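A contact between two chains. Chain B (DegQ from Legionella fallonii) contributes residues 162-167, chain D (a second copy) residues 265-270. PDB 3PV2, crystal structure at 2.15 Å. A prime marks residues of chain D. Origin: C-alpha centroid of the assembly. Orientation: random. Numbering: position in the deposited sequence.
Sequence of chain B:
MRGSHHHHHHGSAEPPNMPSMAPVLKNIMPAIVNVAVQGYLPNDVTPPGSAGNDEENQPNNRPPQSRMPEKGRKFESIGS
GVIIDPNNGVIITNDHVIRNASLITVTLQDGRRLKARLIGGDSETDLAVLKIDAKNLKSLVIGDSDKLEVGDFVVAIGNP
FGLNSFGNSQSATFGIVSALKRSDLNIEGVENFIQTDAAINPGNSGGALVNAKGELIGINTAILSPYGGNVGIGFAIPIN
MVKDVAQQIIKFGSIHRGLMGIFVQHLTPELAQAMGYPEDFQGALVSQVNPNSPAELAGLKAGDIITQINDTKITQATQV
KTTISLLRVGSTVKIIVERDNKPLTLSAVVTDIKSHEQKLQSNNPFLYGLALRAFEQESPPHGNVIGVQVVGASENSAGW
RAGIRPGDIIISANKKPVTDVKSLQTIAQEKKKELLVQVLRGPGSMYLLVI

Chain B, residues 162-167: GLNSFG
Chain D 265-270: QHLTPE

The contact joins a compact turn in chain B to an extended segment leading into the start of a helix in chain D, burying 299 Å² summed over both sides. In chain B, Leu163 (phi/psi -58/-44) and Asn164 (-71/-11) form a 3-10 segment. It is held by Ser165 N to Gly162 O at 3.2 Å and, weakly, by Phe166 N to Leu163 O at 3.0 Å. The chain continues through Ser165 (-100/27, chi1 m), whose CA-to-CB bond points away, opens at Phe166 (-53/130) and turns at Gly167 (90/-16), where a CB would be jammed against the preceding carbonyl; Gly162 likewise has positive phi (61/-148). The register is set by the nearest CA pair, Phe166 CA and His266′ CA, 6.8 Å apart. From His266′ to Pro269′, chain D passes along Phe166 from its CB to its CZ.

Along chain D, Gln265′ (-144/171) is in strand conformation. Its side chain (chi1 p, chi2 t, chi3 88°) comes nearest to the chain B stretch with Gln265′ NE2, 6.9 Å from Leu163 CD1, and both its OE1 and NE2 are hydrogen-bonded elsewhere in the structure.

His266′ (-69/135) supplies the polar link. Its CA-to-CB bond points toward chain B, and with chi1 m (-73°) and chi2 -80° the imidazole places NE2 3.1 Å from Asn164 O. This is a hydrogen bond with NE2 as donor, but the N-H...O angle of 122° makes it weak. The acceptor is a backbone carbonyl; the Asn164 side chain (chi1 p, chi2 -63°) has its CA-to-CB bond directed away. Over one face of the imidazole lies Phe166 CB, 4.2 Å from the ring centroid and 20° off the normal, a CH-pi contact. Phe166 O also approaches His266′ CE1 at 3.5 Å. The two aromatic rings meet obliquely, centroids 5.9 Å apart and planes at 63°, with His266′ ND1 at the edge of the phenyl, 3.9 Å from Phe166 CD1.

Leu267′ (-95/96; chi1 t, chi2 p) directs its CA-to-CB bond away, so it meets chain B through its backbone: its O lies 3.6 Å from Phe166 CE1.

Thr268′ (-83/162; chi1 p) is the N-cap residue. Its side chain caps a backbone N just past the stretch, while its own N makes a weak hydrogen bond to His266′ O at 3.4 Å. The methyl faces the interface: CG2 sits 4.0 Å from the Phe166 ring centroid, 18° off the normal, a CH-pi contact over the face, and 4.2 Å from Leu163 CD2. Leu163 (chi1 t, chi2 m) starts sideways but its end comes nearer, adding an apolar contact to this methyl. Thr268′ CA, 3.7 Å from Phe166 CZ, lies over a face of the phenyl as well. Phe166, whose CA-to-CB bond points toward chain D, places this ring with chi1 t (165°) and chi2 -88°.

Pro269′ (-47/-51, C-gamma exo) begins the helix. Its CD packs 3.4 Å from Phe166 CZ, a purely apolar contact at the tip of the phenyl. Glu270′ (-64/-28; chi1 p, chi2 t, chi3 -156°) continues the helix; its end comes nearest with Glu270′ OE1, 6.0 Å from Leu163 CD2.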

# COMPACT_ATOMS: atom_id res chain seq x y z
N GLY B 162 -3.12 46.43 3.76
CA GLY B 162 -3.49 47.45 2.76
C GLY B 162 -4.96 47.87 2.77
O GLY B 162 -5.64 47.82 3.80
N LEU B 163 -5.47 48.24 1.58
CA LEU B 163 -6.64 49.13 1.47
C LEU B 163 -7.98 48.73 2.14
O LEU B 163 -8.61 49.59 2.76
CB LEU B 163 -6.90 49.54 0.01
CG LEU B 163 -7.65 50.88 -0.21
CD1 LEU B 163 -9.12 50.84 0.26
CD2 LEU B 163 -6.93 52.05 0.44
N ASN B 164 -8.45 47.48 2.03
CA ASN B 164 -9.77 47.15 2.65
C ASN B 164 -9.78 47.11 4.22
O ASN B 164 -10.86 47.07 4.82
CB ASN B 164 -10.44 45.91 2.02
CG ASN B 164 -9.90 44.61 2.56
OD1 ASN B 164 -8.72 44.30 2.40
ND2 ASN B 164 -10.76 43.83 3.21
N SER B 165 -8.59 47.14 4.83
CA SER B 165 -8.40 47.39 6.29
C SER B 165 -8.00 48.86 6.58
O SER B 165 -7.34 49.16 7.57
CB SER B 165 -7.32 46.45 6.85
OG SER B 165 -7.81 45.13 7.02
N PHE B 166 -8.39 49.77 5.71
CA PHE B 166 -7.93 51.17 5.81
C PHE B 166 -8.14 51.79 7.20
O PHE B 166 -9.23 51.72 7.75
CB PHE B 166 -8.62 52.04 4.76
CG PHE B 166 -8.49 53.51 5.01
CD1 PHE B 166 -9.42 54.18 5.82
CD2 PHE B 166 -7.41 54.23 4.46
CE1 PHE B 166 -9.31 55.55 6.06
CE2 PHE B 166 -7.28 55.60 4.69
CZ PHE B 166 -8.23 56.27 5.48
N GLY B 167 -7.09 52.38 7.75
CA GLY B 167 -7.12 53.00 9.08
C GLY B 167 -6.73 52.02 10.18
O GLY B 167 -6.43 52.43 11.31
N GLN D 265 -18.55 51.64 2.70
CA GLN D 265 -17.15 51.41 2.41
C GLN D 265 -16.35 52.48 3.10
O GLN D 265 -16.91 53.45 3.66
CB GLN D 265 -16.89 51.39 0.90
CG GLN D 265 -16.79 52.74 0.29
CD GLN D 265 -16.66 52.69 -1.21
OE1 GLN D 265 -17.65 52.68 -1.92
NE2 GLN D 265 -15.45 52.69 -1.70
N HIS D 266 -15.04 52.29 3.07
CA HIS D 266 -14.12 53.22 3.72
C HIS D 266 -14.06 54.54 3.04
O HIS D 266 -13.97 54.62 1.79
CB HIS D 266 -12.73 52.64 3.72
CG HIS D 266 -12.59 51.52 4.69
ND1 HIS D 266 -12.41 51.73 6.03
CD2 HIS D 266 -12.64 50.17 4.52
CE1 HIS D 266 -12.36 50.56 6.65
NE2 HIS D 266 -12.48 49.60 5.75
N LEU D 267 -14.10 55.58 3.84
CA LEU D 267 -13.86 56.90 3.35
C LEU D 267 -12.38 57.19 3.59
O LEU D 267 -11.98 57.56 4.69
CB LEU D 267 -14.73 57.93 4.02
CG LEU D 267 -14.56 59.27 3.33
CD1 LEU D 267 -15.06 59.26 1.83
CD2 LEU D 267 -15.25 60.37 4.16
N THR D 268 -11.58 56.96 2.55
CA THR D 268 -10.19 57.37 2.54
C THR D 268 -10.14 58.84 2.14
O THR D 268 -11.05 59.36 1.50
CB THR D 268 -9.41 56.64 1.44
OG1 THR D 268 -9.92 57.07 0.20
CG2 THR D 268 -9.56 55.16 1.47
N PRO D 269 -9.03 59.51 2.42
CA PRO D 269 -8.72 60.88 2.02
C PRO D 269 -8.97 61.25 0.56
O PRO D 269 -9.67 62.27 0.27
CB PRO D 269 -7.23 60.96 2.32
CG PRO D 269 -7.15 60.23 3.68
CD PRO D 269 -8.02 58.99 3.37
N GLU D 270 -8.43 60.45 -0.34
CA GLU D 270 -8.57 60.74 -1.75
C GLU D 270 -10.05 60.68 -2.16
O GLU D 270 -10.49 61.40 -3.10
CB GLU D 270 -7.65 59.87 -2.63
CG GLU D 270 -7.68 58.34 -2.42
CD GLU D 270 -6.82 57.58 -3.44
OE1 GLU D 270 -7.09 56.38 -3.69
OE2 GLU D 270 -5.88 58.18 -4.02